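Local coordinates for protein pyruvate kinase 1 (Trypanosoma brucei brucei, PDB 4KCT) that catalyses transfer of phosphate from phosphoenolpyruvate to ADP, giving pyruvate and ATP, and has an intrinsic activity that decarboxylates oxaloacetate, at residues 88-93 with 126-131; 108-113 with 160-165; 177-182 with 266-271. All blocks are in the same frame, centred on the assembly; numbering follows the deposited sequence.

Contact 1. Residues 88-93 with 126-131; sequences PEIRTG and YIDYPQ
The Tyr126 ring has the backbone N of Asp128 above the rim of one face, while Gly93 meets its edge, CA in the ring plane; glycine suits this place, where the chain passes close to Tyr126 CB. Over the rim of one face of the Tyr129 ring lies Gln131 N, and the CD1 methyl of Ile90 approaches obliquely, 3.8 Å from Tyr129 CG. The Arg91 guanidinium carries Glu89 OE1 above one face, near its rim, a salt bridge of charges alone.

The backbones of Thr92 and Ile127 form a single bridge joining the outermost sheet strands 90-91 and 124-126, consistent with the small beta barrel of the pyruvate kinase B domain. Gly93 N donates to Tyr126 O (2.8 Å) from above the carbonyl plane, and Asp128 N reaches Arg91 O (3.0 Å) almost along the C=O axis. Asp128 folds its carboxylate back into the crowded position between its own N and C (chi1 67°), so that OD1 accepts from Arg91 N at 3.0 Å and 163°, met from above the carboxylate plane. Beside this polar patch, Ile90 CG2, anti to its backbone N, presses on Ile127 CG2 at 3.5 Å, a tight fit between branched chains that also pack on Ile178. Tyr129 OH turns away to Asp186 N.

Two waters donate to Asp128 OD2; the one also donating to Glu89 O sits 2.5 Å from OD2. A third lies within hydrogen-bonding distance of OD1 and Glu89 O. The Arg91 amide on OD1, with the Arg91 charge nearby but beyond salt-bridge range, probably favours an ionised Asp128.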
loop_
_atom_site.group_PDB
_atom_site.type_symbol
_atom_site.label_atom_id
_atom_site.label_comp_id
_atom_site.label_asym_id
_atom_site.label_seq_id
_atom_site.Cartn_x
_atom_site.Cartn_y
_atom_site.Cartn_z
ATOM N N PRO A 88 -25.316 35.981 -13.031
ATOM C CA PRO A 88 -25.362 37.214 -12.255
ATOM C C PRO A 88 -24.119 38.029 -12.510
ATOM O O PRO A 88 -23.083 37.476 -12.918
ATOM C CB PRO A 88 -25.358 36.704 -10.806
ATOM C CG PRO A 88 -24.567 35.439 -10.882
ATOM C CD PRO A 88 -24.966 34.814 -12.195
ATOM N N GLU A 89 -24.224 39.347 -12.390
ATOM C CA GLU A 89 -23.030 40.175 -12.487
ATOM C C GLU A 89 -23.154 41.448 -11.670
ATOM O O GLU A 89 -24.260 41.859 -11.299
ATOM C CB GLU A 89 -22.703 40.497 -13.948
ATOM C CG GLU A 89 -23.866 41.035 -14.741
ATOM C CD GLU A 89 -23.477 41.390 -16.165
ATOM O OE1 GLU A 89 -24.247 42.114 -16.828
ATOM O OE2 GLU A 89 -22.411 40.929 -16.628
ATOM N N ILE A 90 -22.020 41.909 -11.188
ATOM C CA ILE A 90 -21.938 43.213 -10.576
ATOM C C ILE A 90 -21.145 44.085 -11.519
ATOM O O ILE A 90 -20.095 43.673 -12.030
ATOM C CB ILE A 90 -21.207 43.152 -9.223
ATOM C CG1 ILE A 90 -21.899 42.159 -8.287
ATOM C CG2 ILE A 90 -21.080 44.552 -8.618
ATOM C CD1 ILE A 90 -21.093 41.853 -7.034
ATOM N N ARG A 91 -21.661 45.275 -11.787
ATOM C CA ARG A 91 -20.982 46.203 -12.657
ATOM C C ARG A 91 -20.887 47.584 -12.044
ATOM O O ARG A 91 -21.659 47.926 -11.117
ATOM C CB ARG A 91 -21.678 46.246 -14.030
ATOM C CG ARG A 91 -21.448 44.978 -14.865
ATOM C CD ARG A 91 -22.165 45.031 -16.210
ATOM N NE ARG A 91 -23.558 45.459 -16.050
ATOM C CZ ARG A 91 -24.322 45.963 -17.025
ATOM N NH1 ARG A 91 -25.560 46.365 -16.754
ATOM N NH2 ARG A 91 -23.861 46.054 -18.270
ATOM N N THR A 92 -19.932 48.383 -12.536
ATOM C CA THR A 92 -19.892 49.813 -12.240
ATOM C C THR A 92 -21.100 50.484 -12.871
ATOM O O THR A 92 -21.735 49.916 -13.771
ATOM C CB THR A 92 -18.604 50.483 -12.801
ATOM O OG1 THR A 92 -18.686 50.569 -14.230
ATOM C CG2 THR A 92 -17.344 49.678 -12.422
ATOM N N GLY A 93 -21.330 51.740 -12.498
ATOM C CA GLY A 93 -22.158 52.640 -13.292
ATOM C C GLY A 93 -21.447 53.174 -14.529
ATOM O O GLY A 93 -20.471 52.577 -15.013
ATOM N N TYR A 126 -20.123 54.492 -9.104
ATOM C CA TYR A 126 -21.187 53.679 -8.568
ATOM C C TYR A 126 -20.868 52.189 -8.847
ATOM O O TYR A 126 -20.336 51.847 -9.916
ATOM C CB TYR A 126 -22.492 54.072 -9.259
ATOM C CG TYR A 126 -23.648 53.138 -9.013
ATOM C CD1 TYR A 126 -24.351 53.182 -7.814
ATOM C CD2 TYR A 126 -24.141 52.318 -10.043
ATOM C CE1 TYR A 126 -25.447 52.365 -7.601
ATOM C CE2 TYR A 126 -25.289 51.557 -9.863
ATOM C CZ TYR A 126 -25.917 51.564 -8.630
ATOM O OH TYR A 126 -27.037 50.813 -8.431
ATOM N N ILE A 127 -21.232 51.319 -7.906
ATOM C CA ILE A 127 -21.226 49.862 -8.143
ATOM C C ILE A 127 -22.605 49.319 -7.763
ATOM O O ILE A 127 -23.175 49.739 -6.752
ATOM C CB ILE A 127 -20.108 49.187 -7.307
ATOM C CG1 ILE A 127 -18.740 49.519 -7.902
ATOM C CG2 ILE A 127 -20.294 47.674 -7.247
ATOM C CD1 ILE A 127 -17.569 49.047 -7.039
ATOM N N ASP A 128 -23.205 48.513 -8.645
ATOM C CA ASP A 128 -24.639 48.202 -8.556
ATOM C C ASP A 128 -24.948 46.996 -7.654
ATOM O O ASP A 128 -25.910 46.290 -7.888
ATOM C CB ASP A 128 -25.251 47.994 -9.953
ATOM C CG ASP A 128 -24.710 46.721 -10.666
ATOM O OD1 ASP A 128 -24.029 45.890 -10.028
ATOM O OD2 ASP A 128 -24.992 46.546 -11.856
ATOM N N TYR A 129 -24.181 46.825 -6.584
ATOM C CA TYR A 129 -24.444 45.759 -5.592
ATOM C C TYR A 129 -24.684 46.353 -4.204
ATOM O O TYR A 129 -23.759 46.866 -3.603
ATOM C CB TYR A 129 -23.235 44.797 -5.529
ATOM C CG TYR A 129 -23.416 43.656 -4.577
ATOM C CD1 TYR A 129 -24.418 42.713 -4.783
ATOM C CD2 TYR A 129 -22.658 43.567 -3.408
ATOM C CE1 TYR A 129 -24.628 41.695 -3.883
ATOM C CE2 TYR A 129 -22.860 42.530 -2.493
ATOM C CZ TYR A 129 -23.821 41.587 -2.761
ATOM O OH TYR A 129 -24.054 40.574 -1.887
ATOM N N PRO A 130 -25.959 46.349 -3.727
ATOM C CA PRO A 130 -26.348 47.160 -2.560
ATOM C C PRO A 130 -25.692 46.739 -1.274
ATOM O O PRO A 130 -25.454 47.566 -0.421
ATOM C CB PRO A 130 -27.864 46.940 -2.462
ATOM C CG PRO A 130 -28.292 46.676 -3.865
ATOM C CD PRO A 130 -27.128 46.012 -4.571
ATOM N N GLN A 131 -25.327 45.463 -1.159
ATOM C CA GLN A 131 -24.658 44.972 0.044
ATOM C C GLN A 131 -23.146 45.201 0.058
ATOM O O GLN A 131 -22.436 44.605 0.869
ATOM C CB GLN A 131 -24.966 43.500 0.249
ATOM C CG GLN A 131 -26.419 43.237 0.635
ATOM C CD GLN A 131 -26.707 43.710 2.037
ATOM O OE1 GLN A 131 -25.872 43.557 2.938
ATOM N NE2 GLN A 131 -27.828 44.406 2.207
HETATM O O HOH W 1 -25.294 43.514 -9.019
HETATM O O HOH W 2 -24.890 44.372 -13.092
HETATM O O HOH W 3 -24.429 49.089 -13.785
#

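Contact 2. Residues 108-113 with 160-165; sequences VCVTTD and RTLKCH
Thr111 sets its OG1 anti to the backbone N (chi1 -176°), which carries the hydroxyl to Arg160 O, while Asp113 CG is likewise anti to its N and Arg160, bent at chi2 and chi3, brings its guanidinium over Asp113. The carboxylate and guanidinium planes stack 22° apart, with Asp113 CA over the guanidinium centre. Asp113 OD1 and Arg160 NH1 are 3.4 Å apart, a salt bridge without an N-H pointed at the oxygen; OD1 also accepts from Ala115 N.

Threonine suits position 111 because one hydroxyl does two jobs: it donates to Arg160 O at 3.1 Å and accepts from Asp113 N at 3.0 Å, an ST turn. Arg160 O is thus gripped twice, since Thr112 N donates to it as well (2.9 Å, 161°). Behind this end the antiparallel ladder continues through the hydrogen-bonded pairs Val110-Leu162 and Val108-Cys164. On their shared face Val110 CG2, in the crowded position between N and C, touches both Leu162 CB and Cys164 SG at 3.7 Å; compact branched and sulfur side chains fill this layer, which Leu132 of helix 132-135 helps to cover.

Chemically, directional amide bonds fix the strand register, whereas the stacked ion pair at the exposed end probably contributes mainly charge attraction.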
loop_
_atom_site.group_PDB
_atom_site.type_symbol
_atom_site.label_atom_id
_atom_site.label_comp_id
_atom_site.label_asym_id
_atom_site.label_seq_id
_atom_site.Cartn_x
_atom_site.Cartn_y
_atom_site.Cartn_z
ATOM N N VAL A 108 -10.277 56.893 -4.506
ATOM C CA VAL A 108 -11.577 56.977 -5.174
ATOM C C VAL A 108 -12.652 56.412 -4.244
ATOM O O VAL A 108 -12.409 55.438 -3.531
ATOM C CB VAL A 108 -11.564 56.215 -6.531
ATOM C CG1 VAL A 108 -11.237 54.744 -6.323
ATOM C CG2 VAL A 108 -12.889 56.374 -7.273
ATOM N N CYS A 109 -13.776 57.116 -4.132
ATOM C CA CYS A 109 -14.890 56.602 -3.387
ATOM C C CYS A 109 -15.782 55.755 -4.292
ATOM O O CYS A 109 -16.034 56.123 -5.442
ATOM C CB CYS A 109 -15.684 57.745 -2.732
ATOM S SG CYS A 109 -14.907 58.363 -1.212
ATOM N N VAL A 110 -16.110 54.548 -3.835
ATOM C CA VAL A 110 -17.056 53.728 -4.544
ATOM C C VAL A 110 -18.341 53.667 -3.742
ATOM O O VAL A 110 -18.311 53.596 -2.514
ATOM C CB VAL A 110 -16.509 52.306 -4.835
ATOM C CG1 VAL A 110 -15.274 52.402 -5.719
ATOM C CG2 VAL A 110 -16.165 51.581 -3.535
ATOM N N THR A 111 -19.456 53.883 -4.420
ATOM C CA THR A 111 -20.741 54.045 -3.721
ATOM C C THR A 111 -21.811 53.114 -4.283
ATOM O O THR A 111 -21.773 52.742 -5.474
ATOM C CB THR A 111 -21.234 55.512 -3.781
ATOM O OG1 THR A 111 -22.426 55.647 -3.008
ATOM C CG2 THR A 111 -21.507 55.951 -5.247
ATOM N N THR A 112 -22.732 52.682 -3.418
ATOM C CA THR A 112 -23.898 51.930 -3.865
ATOM C C THR A 112 -25.140 52.861 -3.919
ATOM O O THR A 112 -26.254 52.410 -4.143
ATOM C CB THR A 112 -24.173 50.732 -2.927
ATOM O OG1 THR A 112 -24.375 51.215 -1.587
ATOM C CG2 THR A 112 -22.964 49.796 -2.923
ATOM N N ASP A 113 -24.914 54.157 -3.713
ATOM C CA ASP A 113 -25.968 55.186 -3.905
ATOM C C ASP A 113 -26.274 55.373 -5.387
ATOM O O ASP A 113 -25.458 55.895 -6.114
ATOM C CB ASP A 113 -25.506 56.517 -3.303
ATOM C CG ASP A 113 -26.614 57.586 -3.288
ATOM O OD1 ASP A 113 -27.632 57.430 -3.984
ATOM O OD2 ASP A 113 -26.413 58.597 -2.608
ATOM N N ARG A 160 -23.151 53.332 2.656
ATOM C CA ARG A 160 -23.163 53.123 1.210
ATOM C C ARG A 160 -21.867 53.474 0.461
ATOM O O ARG A 160 -21.858 53.507 -0.769
ATOM C CB ARG A 160 -24.343 53.858 0.587
ATOM C CG ARG A 160 -25.665 53.508 1.255
ATOM C CD ARG A 160 -26.750 53.343 0.218
ATOM N NE ARG A 160 -27.273 54.638 -0.139
ATOM C CZ ARG A 160 -28.349 54.828 -0.892
ATOM N NH1 ARG A 160 -28.782 56.052 -1.086
ATOM N NH2 ARG A 160 -28.967 53.796 -1.483
ATOM N N THR A 161 -20.787 53.751 1.187
ATOM C CA THR A 161 -19.600 54.338 0.547
ATOM C C THR A 161 -18.287 53.827 1.129
ATOM O O THR A 161 -18.070 53.859 2.344
ATOM C CB THR A 161 -19.629 55.879 0.618
ATOM O OG1 THR A 161 -20.959 56.333 0.345
ATOM C CG2 THR A 161 -18.640 56.496 -0.409
ATOM N N LEU A 162 -17.418 53.357 0.249
ATOM C CA LEU A 162 -16.080 52.952 0.625
ATOM C C LEU A 162 -15.065 53.896 -0.014
ATOM O O LEU A 162 -15.204 54.288 -1.177
ATOM C CB LEU A 162 -15.815 51.511 0.170
ATOM C CG LEU A 162 -16.780 50.472 0.745
ATOM C CD1 LEU A 162 -16.515 49.103 0.123
ATOM C CD2 LEU A 162 -16.642 50.409 2.258
ATOM N N LYS A 163 -14.045 54.260 0.747
ATOM C CA LYS A 163 -12.912 54.962 0.199
ATOM C C LYS A 163 -11.827 53.942 -0.156
ATOM O O LYS A 163 -11.499 53.069 0.656
ATOM C CB LYS A 163 -12.384 55.967 1.227
ATOM C CG LYS A 163 -11.210 56.789 0.737
ATOM C CD LYS A 163 -10.935 57.963 1.676
ATOM C CE LYS A 163 -9.605 57.788 2.400
ATOM N NZ LYS A 163 -9.764 57.166 3.750
ATOM N N CYS A 164 -11.295 54.037 -1.373
ATOM C CA CYS A 164 -10.437 52.974 -1.928
ATOM C C CYS A 164 -9.137 53.557 -2.481
ATOM O O CYS A 164 -9.077 54.723 -2.872
ATOM C CB CYS A 164 -11.164 52.216 -3.046
ATOM S SG CYS A 164 -12.654 51.338 -2.508
ATOM N N HIS A 165 -8.116 52.720 -2.555
ATOM C CA HIS A 165 -6.824 53.125 -3.085
ATOM C C HIS A 165 -6.599 52.400 -4.379
ATOM O O HIS A 165 -6.651 51.179 -4.413
ATOM C CB HIS A 165 -5.734 52.750 -2.077
ATOM C CG HIS A 165 -4.324 52.932 -2.597
ATOM N ND1 HIS A 165 -3.708 52.008 -3.376
ATOM C CD2 HIS A 165 -3.366 53.923 -2.334
ATOM C CE1 HIS A 165 -2.436 52.403 -3.623
ATOM N NE2 HIS A 165 -2.229 53.571 -2.987
#

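Contact 3. Residues 177-182 with 266-271; sequences GINLPG and LGVEIP. With GOL (glycerol), chain G.
Gly177 and Ile178 lead in along the strand; Ile178 points away from the helix and packs on Ile90, Ile142 and Val144. Asn179 makes the first contact: ND2 donates to Glu269 OE1 at 2.7 Å in a nearly straight bond (175°). The acceptor lies in the amide plane, yet the N-H meets the carboxylate 30° above its own plane, the two planes being 73° apart. The amide OD1 rests on the Val268 CG1 methyl (3.4 Å). An amide suits the place, offering an N-H to the buried acid.

Leu180 points its side chain away, but its N bonds O1 of a glycerol (2.7 Å), probably from the crystallisation liquor, and that hydroxyl donates to Glu269 OE1 at 2.6 Å. The Asn179 bond probably favours the ionised carboxylate, the glycerol being an incidental second donor. Pro181 lays CB 3.2 Å from Glu269 O. Gly182, at positive phi, sends its N to a water that donates to Glu269 OE2.

Here the end of strand 177-179 and the loop after it meet the end of helix 263-269, whose Arg263, Gly264 and Asp265 line the pyruvate pocket: the interface between B domain and TIM barrel typical of pyruvate kinases.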
loop_
_atom_site.group_PDB
_atom_site.type_symbol
_atom_site.label_atom_id
_atom_site.label_comp_id
_atom_site.label_asym_id
_atom_site.label_seq_id
_atom_site.Cartn_x
_atom_site.Cartn_y
_atom_site.Cartn_z
ATOM N N GLY A 177 -17.251 45.119 -15.464
ATOM C CA GLY A 177 -17.453 44.057 -14.462
ATOM C C GLY A 177 -16.714 44.309 -13.152
ATOM O O GLY A 177 -15.572 44.798 -13.146
ATOM N N ILE A 178 -17.330 43.870 -12.049
ATOM C CA ILE A 178 -16.745 43.949 -10.701
ATOM C C ILE A 178 -16.646 42.529 -10.129
ATOM O O ILE A 178 -17.569 41.717 -10.288
ATOM C CB ILE A 178 -17.665 44.812 -9.774
ATOM C CG1 ILE A 178 -17.626 46.294 -10.195
ATOM C CG2 ILE A 178 -17.313 44.631 -8.289
ATOM C CD1 ILE A 178 -16.282 46.973 -9.932
ATOM N N ASN A 179 -15.522 42.212 -9.479
ATOM C CA ASN A 179 -15.419 40.992 -8.690
ATOM C C ASN A 179 -15.023 41.344 -7.279
ATOM O O ASN A 179 -14.299 42.292 -7.064
ATOM C CB ASN A 179 -14.382 40.025 -9.298
ATOM C CG ASN A 179 -14.808 39.509 -10.665
ATOM O OD1 ASN A 179 -14.597 40.173 -11.667
ATOM N ND2 ASN A 179 -15.577 38.427 -10.676
ATOM N N LEU A 180 -15.591 40.639 -6.316
ATOM C CA LEU A 180 -15.303 40.899 -4.920
ATOM C C LEU A 180 -14.602 39.661 -4.373
ATOM O O LEU A 180 -15.252 38.762 -3.820
ATOM C CB LEU A 180 -16.624 41.139 -4.170
ATOM C CG LEU A 180 -17.222 42.556 -4.064
ATOM C CD1 LEU A 180 -16.580 43.655 -4.902
ATOM C CD2 LEU A 180 -18.749 42.603 -4.049
ATOM N N PRO A 181 -13.268 39.590 -4.554
ATOM C CA PRO A 181 -12.562 38.306 -4.385
ATOM C C PRO A 181 -12.618 37.873 -2.935
ATOM O O PRO A 181 -12.459 38.702 -2.042
ATOM C CB PRO A 181 -11.117 38.634 -4.801
ATOM C CG PRO A 181 -10.998 40.115 -4.643
ATOM C CD PRO A 181 -12.364 40.668 -4.981
ATOM N N GLY A 182 -13.085 36.654 -2.704
ATOM C CA GLY A 182 -13.135 36.125 -1.346
ATOM C C GLY A 182 -14.355 36.567 -0.552
ATOM O O GLY A 182 -14.514 36.175 0.586
ATOM N N LEU A 266 -12.941 32.012 -12.165
ATOM C CA LEU A 266 -12.370 31.518 -10.922
ATOM C C LEU A 266 -11.033 32.197 -10.632
ATOM O O LEU A 266 -10.739 32.529 -9.479
ATOM C CB LEU A 266 -12.208 29.981 -10.958
ATOM C CG LEU A 266 -11.820 29.296 -9.665
ATOM C CD1 LEU A 266 -12.830 29.634 -8.563
ATOM C CD2 LEU A 266 -11.762 27.779 -9.881
ATOM N N GLY A 267 -10.191 32.327 -11.667
ATOM C CA GLY A 267 -8.834 32.852 -11.509
ATOM C C GLY A 267 -8.798 34.384 -11.404
ATOM O O GLY A 267 -7.735 34.979 -11.207
ATOM N N VAL A 268 -9.973 35.002 -11.474
ATOM C CA VAL A 268 -10.149 36.400 -11.098
ATOM C C VAL A 268 -10.635 36.500 -9.650
ATOM O O VAL A 268 -10.141 37.324 -8.868
ATOM C CB VAL A 268 -11.169 37.090 -12.040
ATOM C CG1 VAL A 268 -11.632 38.428 -11.468
ATOM C CG2 VAL A 268 -10.580 37.245 -13.441
ATOM N N GLU A 269 -11.515 35.580 -9.258
ATOM C CA GLU A 269 -12.087 35.594 -7.906
ATOM C C GLU A 269 -11.096 35.099 -6.821
ATOM O O GLU A 269 -11.162 35.530 -5.688
ATOM C CB GLU A 269 -13.367 34.758 -7.867
ATOM C CG GLU A 269 -14.524 35.365 -8.649
ATOM C CD GLU A 269 -15.336 36.351 -7.809
ATOM O OE1 GLU A 269 -16.076 37.157 -8.395
ATOM O OE2 GLU A 269 -15.219 36.323 -6.558
ATOM N N ILE A 270 -10.301 34.078 -7.141
ATOM C CA ILE A 270 -9.313 33.591 -6.209
ATOM C C ILE A 270 -7.955 33.798 -6.859
ATOM O O ILE A 270 -7.882 33.988 -8.073
ATOM C CB ILE A 270 -9.543 32.093 -5.853
ATOM C CG1 ILE A 270 -9.089 31.169 -6.985
ATOM C CG2 ILE A 270 -11.010 31.833 -5.499
ATOM C CD1 ILE A 270 -9.247 29.688 -6.647
ATOM N N PRO A 271 -6.880 33.807 -6.066
ATOM C CA PRO A 271 -5.558 34.014 -6.677
ATOM C C PRO A 271 -5.307 33.020 -7.835
ATOM O O PRO A 271 -5.618 31.838 -7.710
ATOM C CB PRO A 271 -4.598 33.726 -5.520
ATOM C CG PRO A 271 -5.390 34.098 -4.287
ATOM C CD PRO A 271 -6.782 33.601 -4.598
HETATM C C1 GOL G . -18.538 39.133 -7.720
HETATM O O1 GOL G . -17.432 38.725 -6.886
HETATM C C2 GOL G . -19.359 37.920 -8.157
HETATM O O2 GOL G . -19.676 37.099 -7.005
HETATM C C3 GOL G . -20.624 38.408 -8.882
HETATM O O3 GOL G . -21.422 37.309 -9.354
HETATM O O HOH W 4 -14.497 34.569 -4.537
#

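How the contacts relate
All three contacts reach the mixed sheet of the small domain inserted after barrel strand 80-84. Contact 1 joins edge strand 90-91 to the loop leaving the other outermost strand, 124-126, so that the two meet; contact 2 pairs neighbouring strands 107-111 and 161-166; contact 3 carries strand 177-179 to the barrel helix 263-269. The centres of contacts 1 and 2 lie about 12 Å apart and their segments alternate along the chain, with Ile127 N probably bonded to Thr111 O. Contact 3 follows both, about 14 Å from contact 1, where Ile178 N probably bonds Ile90 O, and about 18 Å from contact 2. Together they run from the domain's outer part to its seam with the catalytic barrel.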